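Local coordinates for protein endoglucanase (Uncultured bacterium, PDB 3X17) that hydrolyses internal beta-1,4-glucosidic bonds of cellulose as a family 9 endoglucanase, with an Ig-like domain ahead of its (alpha/alpha)6-barrel catalytic domain, at residues 52-58 with 96-102; 75-79 with 426-431; 246-252 with 324-329; 340-345 with 359-363. One frame throughout, in Å; residues are numbered along the deposited sequence.

Interaction 1 is internal to the Ig-like domain, whereas interactions 3 and 4 both belong to the catalytic domain; interaction 2 spans the two, and interactions 3 and 4 lie within the long loop it closes. Residues 52-58 with 96-102 are held by a ladder of backbone bonds with a buried and a more exposed face. The pair 75-79 with 426-431 joins two loops by one backbone bond around the buried Val78. At 246-252 with 324-329, a lysine, waters and a tryptophan face join a strand end and its following loop to another loop, while 340-345 with 359-363 is apolar helix packing, mostly buried. No two contacts touch; the centres of interactions 1 and 4 are about 53 Å apart.

Interaction 1. Residues 52-58 with 96-102; sequences TLQIVRA and RYVAQVV
Leu53, Ile55, Ala99 and Val101 form one face of this strand pair, and their methyl groups pack together. Chi1 of Leu53 (178°, CG anti to the backbone N) and its second torsion bring CD1 across the gap to Ala99 CB at 3.9 Å and equally close to Val101 CG2. Ile55 reaches over by two branches: CD1 meets the same alanine methyl group at 3.8 Å, and CG2 packs 3.7 Å from Tyr97 CD1, the two side chains crossing at about a right angle. This face is buried, with Ile18 of strand 17-19 packed on Leu53 and Val101. On the more exposed face, Gln54 and Gln100 run side by side in the same direction, and Gln54 NE2 is bonded to Glu66; the flank of Gln54 also rests on Val102 CG2, 3.8 Å from its CD. Beneath the side chains the backbones pair through six hydrogen bonds, of which Gln54 N to Gln100 O (2.8 Å) is nearly straight at 175°. Past the ladder, a water joins Thr52 N to Val102 O. Strands directed 152° apart, 4.6 Å between axes, with one buried and one more open face, are characteristic of an antiparallel sheet in an Ig-like beta-sandwich.

Interaction 2. Residues 75-79 with 426-431; sequences DRLVS and ILAGSF
Val78 holds CG1 anti to the backbone N (chi1 -166°), a setting that puts CG1 toward Phe431 and Ile426 O and leaves CG2 beside Leu427 CD2; Leu427 places CG beside its own N (chi1 -56°) and sends CD2 back across the gap. Leu427 CD2 lies 4.1 Å from Val78 CG2, the side chains crossing at about a right angle, and 4.0 Å from Leu77 CB. The other valine branch, CG1, enters at the edge of the Phe431 ring, 3.9 Å from CZ. Ile426 CG2 sits over the centre of one face of that ring, so face and edge are both contacted by aliphatic groups. Between the two segments there is one hydrogen bond, Ala428 N to Leu77 O (3.1 Å). Each partner is a beta turn: type I from Asp75 to Val78, and type II from Leu427 to Ser430, where Gly429 takes the positive phi (91°) suited to glycine. Asp75 OD2 accepts from both Ser79 N and Ser79 OG, tying the first loop to itself, and Asp75 OD1 is hydrogen-bonded to Gly421 N, a second link between the loops. The contact thus joins the two domains, setting the turn between strands 63-74 and 82-87 of the Ig-like domain against the loop between helices 396-418 and 435-452 of the catalytic domain.

Interaction 3. Residues 246-252 with 324-329; sequences KLAGLRW and DNSGSG
Trp252 lays one face of its indole on the backbone of Gly327 and Ser328: Gly327 C lies over the ring centre, Ser328 N is displaced toward the rim, and Gly327 CA makes a CH-pi contact 3.8 Å from the centroid of the five-membered ring, only 8° off its normal. Ser326 O approaches CD1 obliquely at 3.4 Å. The site belongs to the (alpha/alpha)6-barrel catalytic domain, where the end of strand 243-249 and the residues after it pack on the loop between helices 294-312 and 337-351. With no side chain at Gly327 to stand between the segments, its CA lies 3.7 Å from Gly249 O and 3.6 Å from Trp252 N. Ala248 is also tight, its CB 3.5 Å from Ser328 CB, and its side chain is about 10 Å from the bound zinc ion. Waters fill in the polar links: one connects Gly249 O with Gly327 N, and another joins Trp252 N to Ser326 O. At the far end Lys246 extends fully beyond CG and plants its ammonium among loop oxygens, while Tyr268 of the neighbouring strand makes a cation-pi contact with it. Three hydrogen bonds grip this buried NZ: Asp324 O and Ser328 OG each at 2.7 Å, and Gly329 O at 3.2 Å, both carbonyls being met from about 50° above their planes.

Interaction 4. Residues 340-345 with 359-363; sequences RFWAAV and YIARM
Phe341 and Ile360 mark the nearest backbone approach, CA atoms 6.3 Å apart, between two helical segments whose axes come within 9.8 Å and run 139° apart in direction. Ala344 turns its methyl toward the other helix and is met there by two residues, Tyr359 CD1 and Ile360 CG1, each 3.8 Å from its CB. Beyond it, Ile360 CD1 reaches Val345 CG2 at 3.8 Å with the side chains crossing at about a right angle, while its CG2 branch touches Phe341 CE1. The Phe341 ring also receives Met363: the sulfur is 5.2 Å from the centroid and 61° off the normal, an oblique Met-aromatic contact, and SD packs against Phe341 CB as well. Helices 337-351 and 354-366 follow one another across a short connection, two successive helices of the (alpha/alpha)6-barrel catalytic domain. Trp308 of helix 294-312 packs against the same seam, meeting Tyr359 edge-to-face and touching Ala344. Tyr359 CG lies anti to the backbone N (chi1 -177°), and its ring extends along helix 340-345 until OH comes 3.2 Å from Arg340 CB and close to CD. The two side chains cross at nearly a right angle there, and the arginine continues away to a salt bridge with Asp336 and to the carbonyl oxygens of Leu311 and Ser314.

Interaction 1. Residues 52-58 with 96-102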
loop_
_atom_site.group_PDB
_atom_site.type_symbol
_atom_site.label_atom_id
_atom_site.label_comp_id
_atom_site.label_asym_id
_atom_site.label_seq_id
_atom_site.Cartn_x
_atom_site.Cartn_y
_atom_site.Cartn_z
ATOM N N THR A 52 -2.939 -27.879 -22.651
ATOM C CA THR A 52 -2.368 -28.621 -21.526
ATOM C C THR A 52 -1.208 -27.879 -20.870
ATOM O O THR A 52 -0.277 -27.444 -21.544
ATOM C CB THR A 52 -1.920 -30.036 -21.938
ATOM O OG1 THR A 52 -3.072 -30.803 -22.292
ATOM C CG2 THR A 52 -1.202 -30.731 -20.799
ATOM N N LEU A 53 -1.264 -27.758 -19.549
ATOM C CA LEU A 53 -0.156 -27.157 -18.799
ATOM C C LEU A 53 0.666 -28.195 -18.063
ATOM O O LEU A 53 0.122 -29.082 -17.393
ATOM C CB LEU A 53 -0.682 -26.121 -17.807
ATOM C CG LEU A 53 0.340 -25.408 -16.902
ATOM C CD1 LEU A 53 1.110 -24.334 -17.678
ATOM C CD2 LEU A 53 -0.400 -24.757 -15.750
ATOM N N GLN A 54 1.980 -28.044 -18.129
ATOM C CA GLN A 54 2.851 -28.747 -17.226
ATOM C C GLN A 54 3.547 -27.756 -16.299
ATOM O O GLN A 54 3.791 -26.608 -16.676
ATOM C CB GLN A 54 3.888 -29.559 -18.007
ATOM C CG GLN A 54 3.297 -30.420 -19.096
ATOM C CD GLN A 54 4.374 -31.023 -19.971
ATOM O OE1 GLN A 54 5.281 -30.325 -20.420
ATOM N NE2 GLN A 54 4.304 -32.333 -20.184
ATOM N N ILE A 55 3.821 -28.194 -15.075
ATOM C CA ILE A 55 4.814 -27.546 -14.237
ATOM C C ILE A 55 6.040 -28.431 -14.218
ATOM O O ILE A 55 5.935 -29.642 -14.065
ATOM C CB ILE A 55 4.350 -27.389 -12.784
ATOM C CG1 ILE A 55 2.995 -26.663 -12.670
ATOM C CG2 ILE A 55 5.499 -26.861 -11.896
ATOM C CD1 ILE A 55 2.855 -25.383 -13.482
ATOM N N VAL A 56 7.205 -27.806 -14.274
ATOM C CA VAL A 56 8.437 -28.505 -14.594
ATOM C C VAL A 56 9.547 -28.030 -13.639
ATOM O O VAL A 56 9.697 -26.837 -13.412
ATOM C CB VAL A 56 8.831 -28.187 -16.045
ATOM C CG1 VAL A 56 10.215 -28.640 -16.308
ATOM C CG2 VAL A 56 7.856 -28.843 -17.016
ATOM N N ARG A 57 10.298 -28.951 -13.048
ATOM C CA ARG A 57 11.467 -28.551 -12.250
ATOM C C ARG A 57 12.388 -27.641 -13.064
ATOM O O ARG A 57 12.637 -27.891 -14.250
ATOM C CB ARG A 57 12.239 -29.769 -11.725
ATOM C CG ARG A 57 11.562 -30.493 -10.559
ATOM C CD ARG A 57 12.510 -30.683 -9.374
ATOM N NE ARG A 57 13.638 -31.542 -9.720
ATOM C CZ ARG A 57 13.591 -32.872 -9.728
ATOM N NH1 ARG A 57 12.479 -33.505 -9.374
ATOM N NH2 ARG A 57 14.663 -33.572 -10.082
ATOM N N ALA A 58 12.828 -26.545 -12.452
ATOM C CA ALA A 58 13.739 -25.621 -13.120
ATOM C C ALA A 58 15.019 -26.324 -13.557
ATOM O O ALA A 58 15.477 -26.131 -14.679
ATOM C CB ALA A 58 14.063 -24.434 -12.221
ATOM N N ARG A 96 12.063 -24.957 -7.136
ATOM C CA ARG A 96 11.980 -23.964 -8.192
ATOM C C ARG A 96 11.459 -24.583 -9.469
ATOM O O ARG A 96 11.897 -25.667 -9.852
ATOM C CB ARG A 96 13.367 -23.390 -8.443
ATOM C CG ARG A 96 13.325 -22.023 -9.037
ATOM C CD ARG A 96 14.460 -21.136 -8.502
ATOM N NE ARG A 96 14.298 -19.802 -9.061
ATOM C CZ ARG A 96 13.486 -18.883 -8.557
ATOM N NH1 ARG A 96 12.882 -19.096 -7.393
ATOM N NH2 ARG A 96 13.326 -17.728 -9.189
ATOM N N TYR A 97 10.611 -23.848 -10.180
ATOM C CA TYR A 97 9.801 -24.434 -11.237
ATOM C C TYR A 97 9.568 -23.493 -12.428
ATOM O O TYR A 97 9.758 -22.274 -12.330
ATOM C CB TYR A 97 8.443 -24.893 -10.685
ATOM C CG TYR A 97 8.527 -25.890 -9.542
ATOM C CD1 TYR A 97 8.529 -27.264 -9.778
ATOM C CD2 TYR A 97 8.519 -25.457 -8.227
ATOM C CE1 TYR A 97 8.573 -28.172 -8.726
ATOM C CE2 TYR A 97 8.565 -26.345 -7.179
ATOM C CZ TYR A 97 8.566 -27.704 -7.430
ATOM O OH TYR A 97 8.596 -28.569 -6.362
ATOM N N VAL A 98 9.046 -24.063 -13.505
ATOM C CA VAL A 98 8.560 -23.312 -14.641
ATOM C C VAL A 98 7.208 -23.864 -15.080
ATOM O O VAL A 98 6.959 -25.068 -14.993
ATOM C CB VAL A 98 9.559 -23.396 -15.794
ATOM C CG1 VAL A 98 8.901 -23.027 -17.099
ATOM C CG2 VAL A 98 10.771 -22.491 -15.503
ATOM N N ALA A 99 6.314 -22.980 -15.508
ATOM C CA ALA A 99 5.055 -23.402 -16.109
ATOM C C ALA A 99 5.178 -23.381 -17.630
ATOM O O ALA A 99 5.695 -22.414 -18.218
ATOM C CB ALA A 99 3.896 -22.497 -15.652
ATOM N N GLN A 100 4.667 -24.439 -18.262
ATOM C CA GLN A 100 4.972 -24.750 -19.657
ATOM C C GLN A 100 3.700 -25.228 -20.304
ATOM O O GLN A 100 3.187 -26.279 -19.939
ATOM C CB GLN A 100 6.016 -25.870 -19.709
ATOM C CG GLN A 100 6.357 -26.361 -21.113
ATOM C CD GLN A 100 7.129 -25.328 -21.907
ATOM O OE1 GLN A 100 6.664 -24.842 -22.939
ATOM N NE2 GLN A 100 8.307 -24.965 -21.409
ATOM N N VAL A 101 3.156 -24.467 -21.240
ATOM C CA VAL A 101 2.008 -24.968 -21.993
ATOM C C VAL A 101 2.500 -25.831 -23.159
ATOM O O VAL A 101 3.458 -25.449 -23.843
ATOM C CB VAL A 101 1.112 -23.824 -22.483
ATOM C CG1 VAL A 101 0.096 -24.318 -23.539
ATOM C CG2 VAL A 101 0.389 -23.203 -21.303
ATOM N N VAL A 102 1.956 -27.046 -23.287
ATOM C CA VAL A 102 2.435 -27.997 -24.293
ATOM C C VAL A 102 2.195 -27.406 -25.678
ATOM O O VAL A 102 1.083 -26.973 -25.994
ATOM C CB VAL A 102 1.750 -29.411 -24.160
ATOM C CG1 VAL A 102 2.180 -30.354 -25.308
ATOM C CG2 VAL A 102 2.079 -30.064 -22.807
HETATM O O HOH W 1 -1.669 -27.432 -24.955
#

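Interaction 2. Residues 75-79 with 426-431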
loop_
_atom_site.group_PDB
_atom_site.type_symbol
_atom_site.label_atom_id
_atom_site.label_comp_id
_atom_site.label_asym_id
_atom_site.label_seq_id
_atom_site.Cartn_x
_atom_site.Cartn_y
_atom_site.Cartn_z
ATOM N N ASP A 75 -12.272 -11.989 -20.894
ATOM C CA ASP A 75 -12.243 -11.017 -19.820
ATOM C C ASP A 75 -12.853 -9.706 -20.255
ATOM O O ASP A 75 -12.187 -8.705 -20.331
ATOM C CB ASP A 75 -10.822 -10.802 -19.375
ATOM C CG ASP A 75 -10.716 -9.868 -18.218
ATOM O OD1 ASP A 75 -11.646 -9.806 -17.441
ATOM O OD2 ASP A 75 -9.705 -9.193 -18.107
ATOM N N ARG A 76 -14.146 -9.734 -20.499
ATOM C CA ARG A 76 -14.839 -8.748 -21.327
ATOM C C ARG A 76 -14.945 -7.384 -20.631
ATOM O O ARG A 76 -15.048 -6.336 -21.286
ATOM C CB ARG A 76 -16.233 -9.261 -21.662
ATOM C CG ARG A 76 -16.785 -8.833 -23.002
ATOM C CD ARG A 76 -18.177 -9.453 -23.205
ATOM N NE ARG A 76 -19.030 -9.271 -22.030
ATOM C CZ ARG A 76 -19.299 -10.219 -21.133
ATOM N NH1 ARG A 76 -18.803 -11.443 -21.281
ATOM N NH2 ARG A 76 -20.069 -9.943 -20.084
ATOM N N LEU A 77 -14.907 -7.403 -19.303
ATOM C CA LEU A 77 -15.160 -6.196 -18.529
ATOM C C LEU A 77 -13.884 -5.485 -18.095
ATOM O O LEU A 77 -13.939 -4.445 -17.437
ATOM C CB LEU A 77 -16.016 -6.530 -17.318
ATOM C CG LEU A 77 -17.467 -6.866 -17.699
ATOM C CD1 LEU A 77 -18.325 -6.894 -16.449
ATOM C CD2 LEU A 77 -18.019 -5.827 -18.716
ATOM N N VAL A 78 -12.749 -6.057 -18.432
ATOM C CA VAL A 78 -11.483 -5.538 -17.963
ATOM C C VAL A 78 -10.390 -5.490 -18.993
ATOM O O VAL A 78 -10.104 -4.463 -19.490
ATOM C CB VAL A 78 -10.945 -6.324 -16.736
ATOM C CG1 VAL A 78 -9.835 -5.590 -16.077
ATOM C CG2 VAL A 78 -12.004 -6.590 -15.765
ATOM N N SER A 79 -9.773 -6.612 -19.296
ATOM C CA SER A 79 -8.650 -6.614 -20.239
ATOM C C SER A 79 -9.116 -6.779 -21.682
ATOM O O SER A 79 -8.428 -6.369 -22.600
ATOM C CB SER A 79 -7.624 -7.700 -19.912
ATOM O OG SER A 79 -8.165 -9.005 -20.092
ATOM N N ILE A 426 -10.992 -4.363 -10.366
ATOM C CA ILE A 426 -11.116 -3.044 -10.947
ATOM C C ILE A 426 -11.554 -3.194 -12.398
ATOM O O ILE A 426 -10.942 -3.938 -13.159
ATOM C CB ILE A 426 -9.773 -2.272 -10.879
ATOM C CG1 ILE A 426 -9.282 -2.210 -9.422
ATOM C CG2 ILE A 426 -9.945 -0.877 -11.444
ATOM C CD1 ILE A 426 -7.827 -1.737 -9.248
ATOM N N LEU A 427 -12.641 -2.531 -12.771
ATOM C CA LEU A 427 -13.138 -2.656 -14.148
ATOM C C LEU A 427 -12.529 -1.590 -15.058
ATOM O O LEU A 427 -12.161 -0.489 -14.602
ATOM C CB LEU A 427 -14.662 -2.573 -14.187
ATOM C CG LEU A 427 -15.464 -3.558 -13.321
ATOM C CD1 LEU A 427 -16.941 -3.263 -13.438
ATOM C CD2 LEU A 427 -15.166 -5.002 -13.750
ATOM N N ALA A 428 -12.434 -1.928 -16.339
ATOM C CA ALA A 428 -12.098 -0.977 -17.385
ATOM C C ALA A 428 -12.896 0.325 -17.265
ATOM O O ALA A 428 -14.100 0.307 -17.020
ATOM C CB ALA A 428 -12.313 -1.608 -18.780
ATOM N N GLY A 429 -12.215 1.452 -17.446
ATOM C CA GLY A 429 -12.825 2.751 -17.194
ATOM C C GLY A 429 -12.587 3.216 -15.769
ATOM O O GLY A 429 -12.799 4.391 -15.452
ATOM N N SER A 430 -12.138 2.321 -14.891
ATOM C CA SER A 430 -11.952 2.737 -13.497
ATOM C C SER A 430 -10.520 2.611 -12.994
ATOM O O SER A 430 -10.292 2.626 -11.781
ATOM C CB SER A 430 -12.911 1.993 -12.548
ATOM O OG SER A 430 -14.217 2.537 -12.626
ATOM N N PHE A 431 -9.567 2.424 -13.904
ATOM C CA PHE A 431 -8.152 2.394 -13.510
ATOM C C PHE A 431 -7.612 3.799 -13.295
ATOM O O PHE A 431 -7.455 4.557 -14.238
ATOM C CB PHE A 431 -7.310 1.658 -14.557
ATOM C CG PHE A 431 -7.492 0.166 -14.535
ATOM C CD1 PHE A 431 -8.624 -0.417 -15.107
ATOM C CD2 PHE A 431 -6.630 -0.637 -13.812
ATOM C CE1 PHE A 431 -8.844 -1.795 -15.033
ATOM C CE2 PHE A 431 -6.810 -2.035 -13.763
ATOM C CZ PHE A 431 -7.903 -2.614 -14.386
#

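Interaction 3. Residues 246-252 with 324-329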
loop_
_atom_site.group_PDB
_atom_site.type_symbol
_atom_site.label_atom_id
_atom_site.label_comp_id
_atom_site.label_asym_id
_atom_site.label_seq_id
_atom_site.Cartn_x
_atom_site.Cartn_y
_atom_site.Cartn_z
ATOM N N LYS A 246 2.325 19.304 5.106
ATOM C CA LYS A 246 3.365 18.707 4.314
ATOM C C LYS A 246 4.573 19.637 4.338
ATOM O O LYS A 246 4.503 20.768 4.860
ATOM C CB LYS A 246 2.884 18.509 2.870
ATOM C CG LYS A 246 2.632 19.839 2.121
ATOM C CD LYS A 246 2.374 19.637 0.647
ATOM C CE LYS A 246 1.876 20.949 0.012
ATOM N NZ LYS A 246 1.850 20.872 -1.491
ATOM N N LEU A 247 5.693 19.109 3.857
ATOM C CA LEU A 247 6.954 19.795 3.904
ATOM C C LEU A 247 7.657 19.556 2.593
ATOM O O LEU A 247 7.929 18.414 2.227
ATOM C CB LEU A 247 7.798 19.261 5.055
ATOM C CG LEU A 247 8.947 20.160 5.476
ATOM C CD1 LEU A 247 9.331 19.810 6.927
ATOM C CD2 LEU A 247 10.139 20.028 4.509
ATOM N N ALA A 248 7.955 20.618 1.867
ATOM C CA ALA A 248 8.547 20.428 0.542
ATOM C C ALA A 248 9.199 21.713 0.055
ATOM O O ALA A 248 9.014 22.757 0.664
ATOM C CB ALA A 248 7.494 19.936 -0.467
ATOM N N GLY A 249 9.982 21.604 -1.014
ATOM C CA GLY A 249 10.576 22.771 -1.679
ATOM C C GLY A 249 9.512 23.490 -2.476
ATOM O O GLY A 249 8.422 22.941 -2.698
ATOM N N LEU A 250 9.810 24.727 -2.891
ATOM C CA LEU A 250 8.950 25.462 -3.827
ATOM C C LEU A 250 9.008 24.859 -5.231
ATOM O O LEU A 250 8.096 25.038 -6.024
ATOM C CB LEU A 250 9.338 26.955 -3.864
ATOM C CG LEU A 250 9.222 27.702 -2.524
ATOM C CD1 LEU A 250 9.777 29.123 -2.620
ATOM C CD2 LEU A 250 7.772 27.727 -2.038
ATOM N N ARG A 251 10.077 24.127 -5.512
ATOM C CA ARG A 251 10.295 23.540 -6.834
ATOM C C ARG A 251 10.515 22.020 -6.777
ATOM O O ARG A 251 11.062 21.491 -5.804
ATOM C CB ARG A 251 11.493 24.217 -7.524
ATOM C CG ARG A 251 11.242 25.716 -7.854
ATOM C CD ARG A 251 12.508 26.441 -8.332
ATOM N NE ARG A 251 13.616 26.338 -7.373
ATOM C CZ ARG A 251 13.790 27.134 -6.313
ATOM N NH1 ARG A 251 12.910 28.097 -6.032
ATOM N NH2 ARG A 251 14.841 26.948 -5.518
ATOM N N TRP A 252 10.050 21.330 -7.819
ATOM C CA TRP A 252 10.337 19.921 -8.012
ATOM C C TRP A 252 11.816 19.811 -8.339
ATOM O O TRP A 252 12.275 20.437 -9.288
ATOM C CB TRP A 252 9.522 19.361 -9.178
ATOM C CG TRP A 252 8.032 19.313 -8.928
ATOM C CD1 TRP A 252 7.099 20.208 -9.363
ATOM C CD2 TRP A 252 7.312 18.287 -8.231
ATOM N NE1 TRP A 252 5.847 19.807 -8.972
ATOM C CE2 TRP A 252 5.946 18.648 -8.255
ATOM C CE3 TRP A 252 7.686 17.093 -7.596
ATOM C CZ2 TRP A 252 4.944 17.853 -7.679
ATOM C CZ3 TRP A 252 6.690 16.306 -7.003
ATOM C CH2 TRP A 252 5.332 16.685 -7.075
ATOM N N ASP A 324 0.641 26.334 -3.280
ATOM C CA ASP A 324 1.345 25.403 -2.411
ATOM C C ASP A 324 1.771 24.120 -3.155
ATOM O O ASP A 324 2.507 23.292 -2.610
ATOM C CB ASP A 324 0.457 25.032 -1.223
ATOM C CG ASP A 324 0.313 26.162 -0.230
ATOM O OD1 ASP A 324 0.861 27.260 -0.489
ATOM O OD2 ASP A 324 -0.342 25.941 0.820
ATOM N N ASN A 325 1.289 23.950 -4.385
ATOM C CA ASN A 325 1.652 22.779 -5.188
ATOM C C ASN A 325 2.808 22.964 -6.143
ATOM O O ASN A 325 3.004 22.135 -7.018
ATOM C CB ASN A 325 0.435 22.258 -5.957
ATOM C CG ASN A 325 -0.739 22.024 -5.051
ATOM O OD1 ASN A 325 -1.883 22.254 -5.435
ATOM N ND2 ASN A 325 -0.451 21.732 -3.784
ATOM N N SER A 326 3.570 24.046 -5.994
ATOM C CA SER A 326 4.606 24.373 -6.980
ATOM C C SER A 326 5.767 23.373 -6.975
ATOM O O SER A 326 6.501 23.289 -7.949
ATOM C CB SER A 326 5.141 25.794 -6.769
ATOM O OG SER A 326 5.877 25.879 -5.548
ATOM N N GLY A 327 5.956 22.631 -5.879
ATOM C CA GLY A 327 7.047 21.646 -5.827
ATOM C C GLY A 327 6.709 20.330 -5.138
ATOM O O GLY A 327 7.594 19.612 -4.648
ATOM N N SER A 328 5.424 20.039 -5.065
ATOM C CA SER A 328 4.928 18.886 -4.320
ATOM C C SER A 328 3.464 18.685 -4.690
ATOM O O SER A 328 2.818 19.591 -5.262
ATOM C CB SER A 328 5.094 19.081 -2.804
ATOM O OG SER A 328 4.306 20.141 -2.309
ATOM N N GLY A 329 2.954 17.483 -4.431
ATOM C CA GLY A 329 1.557 17.174 -4.758
ATOM C C GLY A 329 0.619 17.733 -3.708
ATOM O O GLY A 329 1.045 18.030 -2.595
HETATM O O HOH W 2 10.120 20.059 -3.616
HETATM O O HOH W 3 5.685 22.698 -2.943
HETATM O O HOH W 4 8.950 22.956 -10.039
#

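Interaction 4. Residues 340-345 with 359-363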
loop_
_atom_site.group_PDB
_atom_site.type_symbol
_atom_site.label_atom_id
_atom_site.label_comp_id
_atom_site.label_asym_id
_atom_site.label_seq_id
_atom_site.Cartn_x
_atom_site.Cartn_y
_atom_site.Cartn_z
ATOM N N ARG A 340 -11.973 12.381 11.208
ATOM C CA ARG A 340 -12.375 12.556 12.623
ATOM C C ARG A 340 -13.016 11.305 13.217
ATOM O O ARG A 340 -12.728 10.930 14.358
ATOM C CB ARG A 340 -13.317 13.748 12.827
ATOM C CG ARG A 340 -12.737 15.091 12.457
ATOM C CD ARG A 340 -13.805 16.198 12.607
ATOM N NE ARG A 340 -13.335 17.493 12.128
ATOM C CZ ARG A 340 -13.198 18.583 12.881
ATOM N NH1 ARG A 340 -13.488 18.557 14.170
ATOM N NH2 ARG A 340 -12.762 19.707 12.332
ATOM N N PHE A 341 -13.909 10.669 12.464
ATOM C CA PHE A 341 -14.475 9.381 12.897
ATOM C C PHE A 341 -13.342 8.429 13.310
ATOM O O PHE A 341 -13.325 7.887 14.434
ATOM C CB PHE A 341 -15.300 8.775 11.751
ATOM C CG PHE A 341 -15.722 7.336 11.976
ATOM C CD1 PHE A 341 -16.840 7.041 12.743
ATOM C CD2 PHE A 341 -14.991 6.286 11.423
ATOM C CE1 PHE A 341 -17.264 5.730 12.917
ATOM C CE2 PHE A 341 -15.420 4.972 11.575
ATOM C CZ PHE A 341 -16.532 4.696 12.377
ATOM N N TRP A 342 -12.365 8.265 12.412
ATOM C CA TRP A 342 -11.277 7.305 12.644
ATOM C C TRP A 342 -10.483 7.668 13.894
ATOM O O TRP A 342 -10.192 6.824 14.728
ATOM C CB TRP A 342 -10.374 7.234 11.419
ATOM C CG TRP A 342 -9.138 6.411 11.612
ATOM C CD1 TRP A 342 -9.040 5.211 12.250
ATOM C CD2 TRP A 342 -7.873 6.637 10.985
ATOM N NE1 TRP A 342 -7.762 4.713 12.135
ATOM C CE2 TRP A 342 -7.025 5.571 11.359
ATOM C CE3 TRP A 342 -7.349 7.685 10.214
ATOM C CZ2 TRP A 342 -5.657 5.551 11.035
ATOM C CZ3 TRP A 342 -5.985 7.680 9.914
ATOM C CH2 TRP A 342 -5.163 6.601 10.302
ATOM N N ALA A 343 -10.176 8.949 14.041
ATOM C CA ALA A 343 -9.475 9.413 15.232
ATOM C C ALA A 343 -10.296 9.160 16.496
ATOM O O ALA A 343 -9.767 8.656 17.491
ATOM C CB ALA A 343 -9.096 10.912 15.089
ATOM N N ALA A 344 -11.582 9.509 16.460
ATOM C CA ALA A 344 -12.490 9.176 17.578
ATOM C C ALA A 344 -12.473 7.704 17.993
ATOM O O ALA A 344 -12.320 7.390 19.171
ATOM C CB ALA A 344 -13.932 9.658 17.305
ATOM N N VAL A 345 -12.606 6.803 17.029
ATOM C CA VAL A 345 -12.543 5.362 17.315
ATOM C C VAL A 345 -11.247 4.999 18.024
ATOM O O VAL A 345 -11.279 4.405 19.098
ATOM C CB VAL A 345 -12.692 4.516 16.014
ATOM C CG1 VAL A 345 -12.370 3.043 16.282
ATOM C CG2 VAL A 345 -14.120 4.659 15.466
ATOM N N TYR A 359 -18.605 11.318 20.208
ATOM C CA TYR A 359 -18.456 11.822 18.851
ATOM C C TYR A 359 -18.956 10.767 17.879
ATOM O O TYR A 359 -19.724 11.057 16.954
ATOM C CB TYR A 359 -17.006 12.215 18.537
ATOM C CG TYR A 359 -16.833 12.813 17.149
ATOM C CD1 TYR A 359 -16.599 12.003 16.061
ATOM C CD2 TYR A 359 -16.964 14.186 16.929
ATOM C CE1 TYR A 359 -16.452 12.503 14.804
ATOM C CE2 TYR A 359 -16.858 14.700 15.650
ATOM C CZ TYR A 359 -16.569 13.843 14.600
ATOM O OH TYR A 359 -16.421 14.308 13.318
ATOM N N ILE A 360 -18.574 9.518 18.131
ATOM C CA ILE A 360 -18.984 8.419 17.257
ATOM C C ILE A 360 -20.518 8.290 17.210
ATOM O O ILE A 360 -21.101 8.247 16.129
ATOM C CB ILE A 360 -18.336 7.095 17.654
ATOM C CG1 ILE A 360 -16.798 7.227 17.649
ATOM C CG2 ILE A 360 -18.775 5.996 16.704
ATOM C CD1 ILE A 360 -16.061 6.063 18.380
ATOM N N ALA A 361 -21.153 8.310 18.380
ATOM C CA ALA A 361 -22.616 8.139 18.474
ATOM C C ALA A 361 -23.368 9.286 17.799
ATOM O O ALA A 361 -24.344 9.061 17.092
ATOM C CB ALA A 361 -23.060 7.984 19.956
ATOM N N ARG A 362 -22.866 10.505 17.970
ATOM C CA ARG A 362 -23.392 11.683 17.274
ATOM C C ARG A 362 -23.346 11.497 15.757
ATOM O O ARG A 362 -24.362 11.703 15.055
ATOM C CB ARG A 362 -22.615 12.937 17.693
ATOM C CG ARG A 362 -23.177 14.261 17.170
ATOM C CD ARG A 362 -22.285 15.478 17.568
ATOM N NE ARG A 362 -21.379 15.177 18.682
ATOM C CZ ARG A 362 -20.119 15.622 18.789
ATOM N NH1 ARG A 362 -19.601 16.420 17.855
ATOM N NH2 ARG A 362 -19.374 15.271 19.838
ATOM N N MET A 363 -22.187 11.074 15.250
ATOM C CA MET A 363 -22.070 10.785 13.818
ATOM C C MET A 363 -22.995 9.673 13.392
ATOM O O MET A 363 -23.516 9.710 12.290
ATOM C CB MET A 363 -20.642 10.438 13.386
ATOM C CG MET A 363 -20.364 10.875 11.949
ATOM S SD MET A 363 -18.775 10.334 11.272
ATOM C CE MET A 363 -17.736 11.748 11.674
#